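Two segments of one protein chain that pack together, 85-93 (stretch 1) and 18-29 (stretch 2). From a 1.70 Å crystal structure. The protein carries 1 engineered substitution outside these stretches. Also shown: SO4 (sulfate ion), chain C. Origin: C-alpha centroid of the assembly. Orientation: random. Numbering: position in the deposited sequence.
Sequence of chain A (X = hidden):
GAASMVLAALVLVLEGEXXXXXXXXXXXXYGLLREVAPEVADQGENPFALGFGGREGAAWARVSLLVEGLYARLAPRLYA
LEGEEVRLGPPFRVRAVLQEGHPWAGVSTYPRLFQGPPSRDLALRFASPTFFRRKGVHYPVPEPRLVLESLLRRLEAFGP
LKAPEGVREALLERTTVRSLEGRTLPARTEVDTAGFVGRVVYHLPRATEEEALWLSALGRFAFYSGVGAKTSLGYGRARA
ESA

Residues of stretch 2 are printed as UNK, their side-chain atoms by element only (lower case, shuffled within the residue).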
# COMPACT_ATOMS: atom_id res chain seq x y z
N GLU A 85 12.09 -13.39 18.31
CA GLU A 85 11.27 -12.37 18.94
C GLU A 85 11.68 -10.98 18.45
O GLU A 85 12.87 -10.67 18.34
CB GLU A 85 11.38 -12.45 20.47
CG GLU A 85 10.48 -11.48 21.23
CD GLU A 85 10.58 -11.65 22.74
OE1 GLU A 85 10.41 -12.79 23.21
OE2 GLU A 85 10.82 -10.65 23.45
N VAL A 86 10.69 -10.15 18.13
CA VAL A 86 10.91 -8.78 17.68
C VAL A 86 9.95 -7.87 18.40
O VAL A 86 8.84 -8.27 18.74
CB VAL A 86 10.66 -8.63 16.16
CG1 VAL A 86 11.67 -9.44 15.37
CG2 VAL A 86 9.25 -9.06 15.80
N ARG A 87 10.36 -6.63 18.63
CA ARG A 87 9.47 -5.64 19.21
C ARG A 87 8.87 -4.80 18.10
O ARG A 87 9.60 -4.16 17.34
CB ARG A 87 10.22 -4.75 20.18
CG ARG A 87 10.88 -5.53 21.33
CD ARG A 87 11.35 -4.61 22.44
NE ARG A 87 10.25 -4.05 23.21
CZ ARG A 87 9.60 -4.69 24.18
NH1 ARG A 87 9.95 -5.93 24.50
NH2 ARG A 87 8.61 -4.10 24.83
N LEU A 88 7.54 -4.80 18.03
CA LEU A 88 6.81 -3.99 17.08
C LEU A 88 5.83 -3.15 17.88
O LEU A 88 4.64 -3.12 17.60
CB LEU A 88 6.03 -4.88 16.10
CG LEU A 88 6.87 -5.93 15.38
CD1 LEU A 88 5.99 -6.84 14.54
CD2 LEU A 88 7.93 -5.27 14.52
N GLY A 89 6.37 -2.50 18.90
CA GLY A 89 5.57 -2.01 20.01
C GLY A 89 5.65 -3.13 21.03
O GLY A 89 6.71 -3.33 21.64
N PRO A 90 4.57 -3.89 21.19
CA PRO A 90 4.72 -5.10 22.01
C PRO A 90 5.71 -6.08 21.36
O PRO A 90 5.97 -5.99 20.16
CB PRO A 90 3.33 -5.71 22.00
CG PRO A 90 2.40 -4.61 21.61
CD PRO A 90 3.19 -3.71 20.71
N PRO A 91 6.22 -7.03 22.15
CA PRO A 91 7.06 -8.10 21.60
C PRO A 91 6.21 -9.18 20.94
O PRO A 91 5.15 -9.53 21.46
CB PRO A 91 7.75 -8.66 22.83
CG PRO A 91 6.77 -8.40 23.95
CD PRO A 91 6.12 -7.10 23.62
N PHE A 92 6.67 -9.69 19.80
CA PHE A 92 6.02 -10.81 19.13
C PHE A 92 7.08 -11.79 18.70
O PHE A 92 8.20 -11.41 18.41
CB PHE A 92 5.27 -10.36 17.87
CG PHE A 92 4.15 -9.39 18.14
CD1 PHE A 92 2.88 -9.85 18.45
CD2 PHE A 92 4.38 -8.03 18.07
CE1 PHE A 92 1.85 -8.95 18.70
CE2 PHE A 92 3.35 -7.13 18.31
CZ PHE A 92 2.09 -7.60 18.63
N ARG A 93 6.70 -13.06 18.63
CA ARG A 93 7.52 -14.03 17.96
C ARG A 93 7.04 -14.16 16.51
O ARG A 93 5.84 -14.21 16.24
CB ARG A 93 7.44 -15.36 18.70
CG ARG A 93 8.22 -16.47 18.06
CD ARG A 93 8.31 -17.67 18.97
NE ARG A 93 8.64 -17.28 20.34
CZ ARG A 93 9.87 -17.03 20.77
NH1 ARG A 93 10.91 -17.12 19.95
NH2 ARG A 93 10.07 -16.67 22.04
N UNK A 18 -1.69 -8.67 21.64
CA UNK A 18 -1.90 -7.34 21.09
C UNK A 18 -1.69 -7.26 19.59
O UNK A 18 -1.65 -8.28 18.90
N UNK A 19 -1.59 -6.04 19.09
CA UNK A 19 -1.29 -5.81 17.69
C UNK A 19 -0.06 -4.96 17.56
O UNK A 19 0.30 -4.22 18.46
c UNK A 19 -2.46 -5.11 17.01
c UNK A 19 -3.67 -6.01 16.81
c UNK A 19 -4.92 -5.27 17.22
c UNK A 19 -3.73 -6.46 15.36
N UNK A 20 0.61 -5.07 16.41
CA UNK A 20 1.73 -4.17 16.19
C UNK A 20 1.29 -2.72 16.25
O UNK A 20 0.12 -2.41 15.97
c UNK A 20 0.38 -5.93 15.24
c UNK A 20 2.18 -4.51 14.77
c UNK A 20 1.66 -5.84 14.50
N UNK A 21 2.22 -1.86 16.64
CA UNK A 21 2.01 -0.43 16.72
C UNK A 21 2.78 0.23 15.57
O UNK A 21 3.86 -0.22 15.22
o UNK A 21 1.51 -0.38 21.55
o UNK A 21 3.25 0.63 20.63
c UNK A 21 2.50 0.08 18.06
c UNK A 21 1.67 -0.44 19.19
c UNK A 21 2.19 -0.03 20.55
N UNK A 22 2.19 1.26 14.95
CA UNK A 22 2.80 1.92 13.79
C UNK A 22 4.27 2.33 13.97
O UNK A 22 5.14 1.98 13.17
c UNK A 22 1.94 3.16 13.62
c UNK A 22 0.83 1.74 15.19
c UNK A 22 0.61 2.77 14.13
N UNK A 23 4.53 3.07 15.04
CA UNK A 23 5.90 3.53 15.28
C UNK A 23 6.86 2.38 15.64
O UNK A 23 8.01 2.38 15.18
c UNK A 23 5.91 4.64 16.32
c UNK A 23 4.54 6.68 16.63
c UNK A 23 6.38 6.70 14.95
c UNK A 23 5.30 5.88 15.65
N UNK A 24 6.41 1.39 16.40
CA UNK A 24 7.27 0.26 16.69
C UNK A 24 7.61 -0.53 15.42
O UNK A 24 8.77 -0.96 15.20
N UNK A 25 6.60 -0.75 14.58
CA UNK A 25 6.82 -1.41 13.28
C UNK A 25 7.81 -0.63 12.42
O UNK A 25 8.79 -1.20 11.90
c UNK A 25 6.28 -3.65 11.27
c UNK A 25 5.60 -2.30 11.19
c UNK A 25 4.20 -2.47 10.58
c UNK A 25 5.49 -1.60 12.54
N UNK A 26 7.57 0.68 12.25
CA UNK A 26 8.50 1.45 11.44
C UNK A 26 9.90 1.47 12.05
O UNK A 26 10.89 1.40 11.32
n UNK A 26 7.20 7.49 9.66
c UNK A 26 8.00 2.88 11.20
c UNK A 26 8.76 3.55 10.06
n UNK A 26 8.42 5.88 10.76
n UNK A 26 8.20 7.98 11.66
c UNK A 26 8.18 4.88 9.72
c UNK A 26 7.94 7.12 10.70
N UNK A 27 10.00 1.58 13.37
CA UNK A 27 11.31 1.59 14.03
C UNK A 27 12.07 0.31 13.79
O UNK A 27 13.31 0.30 13.55
N UNK A 28 11.34 -0.79 13.86
CA UNK A 28 11.93 -2.10 13.54
C UNK A 28 12.46 -2.15 12.11
O UNK A 28 13.64 -2.53 11.84
c UNK A 28 10.68 -4.98 12.09
c UNK A 28 11.23 -4.50 13.25
c UNK A 28 11.02 -6.22 11.62
c UNK A 28 12.46 -6.53 13.48
c UNK A 28 10.86 -3.15 13.76
c UNK A 28 12.12 -5.29 13.95
c UNK A 28 11.91 -6.99 12.32
N UNK A 29 11.59 -1.74 11.18
CA UNK A 29 11.97 -1.71 9.78
C UNK A 29 13.19 -0.81 9.54
O UNK A 29 14.15 -1.21 8.86
c UNK A 29 11.67 -2.17 5.37
c UNK A 29 11.32 -2.27 6.69
c UNK A 29 10.79 -1.28 8.90
c UNK A 29 11.83 -0.93 4.79
c UNK A 29 11.65 0.21 5.55
c UNK A 29 11.15 -1.15 7.46
c UNK A 29 11.31 0.10 6.88
S SO4 C . 6.88 11.09 9.97
O1 SO4 C . 5.76 10.19 9.83
O2 SO4 C . 6.34 12.44 9.94
O3 SO4 C . 7.56 10.80 11.22
O4 SO4 C . 7.84 10.90 8.89
O HOH W 1 10.52 -0.94 17.19

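Position 18 has no atoms beyond the backbone. Its phi/psi of 92/-166° would jam a CB against the preceding carbonyl, and its O lies 3.6 Å from Phe92 CE1, near the ring plane at the edge. It is Gly18.

Position 19 carries four carbons, forked at the second, with CA-to-CB pointing away from stretch 1; contact is left to the backbone, whose C sits 3.6 Å from Phe92 CZ. The fork one carbon beyond CB gives Leu19.

At position 20, three carbons close a ring onto the backbone N. CA is 3.4 Å from Leu88 O, a CA-H...O contact, and CB is 4.1 Å from Leu88 CB. This is Pro20, and its CD lies 4.1 Å from Phe92 CZ.

Position 21 shows three carbons, the third bearing two oxygens, in a chain that points toward Gly89 and Pro90. The terminal carboxylate on a two-carbon spacer makes it Glu21, with OE1 3.6 Å from Gly89 CA. It occupies the N-cap position.

Position 22 again closes three carbons onto N, but points away and touches nothing on stretch 1: Pro22, first residue of the helix. Position 23, four carbons forked at the second, also faces away and is Leu23.

Position 24 lacks side-chain atoms. CA is 3.6 Å from Gly89 N, and an ideal CB would fall 2.2 Å from that same N, a clash; the residue is Gly24.

Position 25 has four carbons forked at the second, reaching the Leu88 side chain. It is Leu25, with CD1 4.0 Å from Leu88 CD2.

Position 26 extends three carbons, a nitrogen, then a carbon with two more nitrogens, and makes no contact with stretch 1. This guanidinium identifies Arg26; NH1 and NH2 donate hydrogen bonds to sulfate O1 (3.1 Å) and O3 (2.9 Å).

Position 27, without side-chain atoms, is Gly27; a CB there would be crowded by Leu23 O.

Positions 28 and 29 each show one carbon and a six-carbon ring without a heteroatom. The first ring meets Val86 and Leu88, the second neither; they are Phe28 and Phe29.

The contact is centred on Leu88. Its O accepts a hydrogen bond from Glu21 N (2.9 Å, 169°), fixing the loop just before the helix, while its CD2 packs 3.6 Å from Phe28 CG. Val86 CG1 extends that apolar patch, 3.6 Å from Phe28 CE1. Between these anchors, Gly24 permits a 4.3 Å CA-CA approach to Leu88. A water donates to Gly24 O (2.7 Å) and weakly to Arg87 O (3.4 Å), bridging the backbones.

Stretch 2 (18-29) GLPEPLGLRGFF
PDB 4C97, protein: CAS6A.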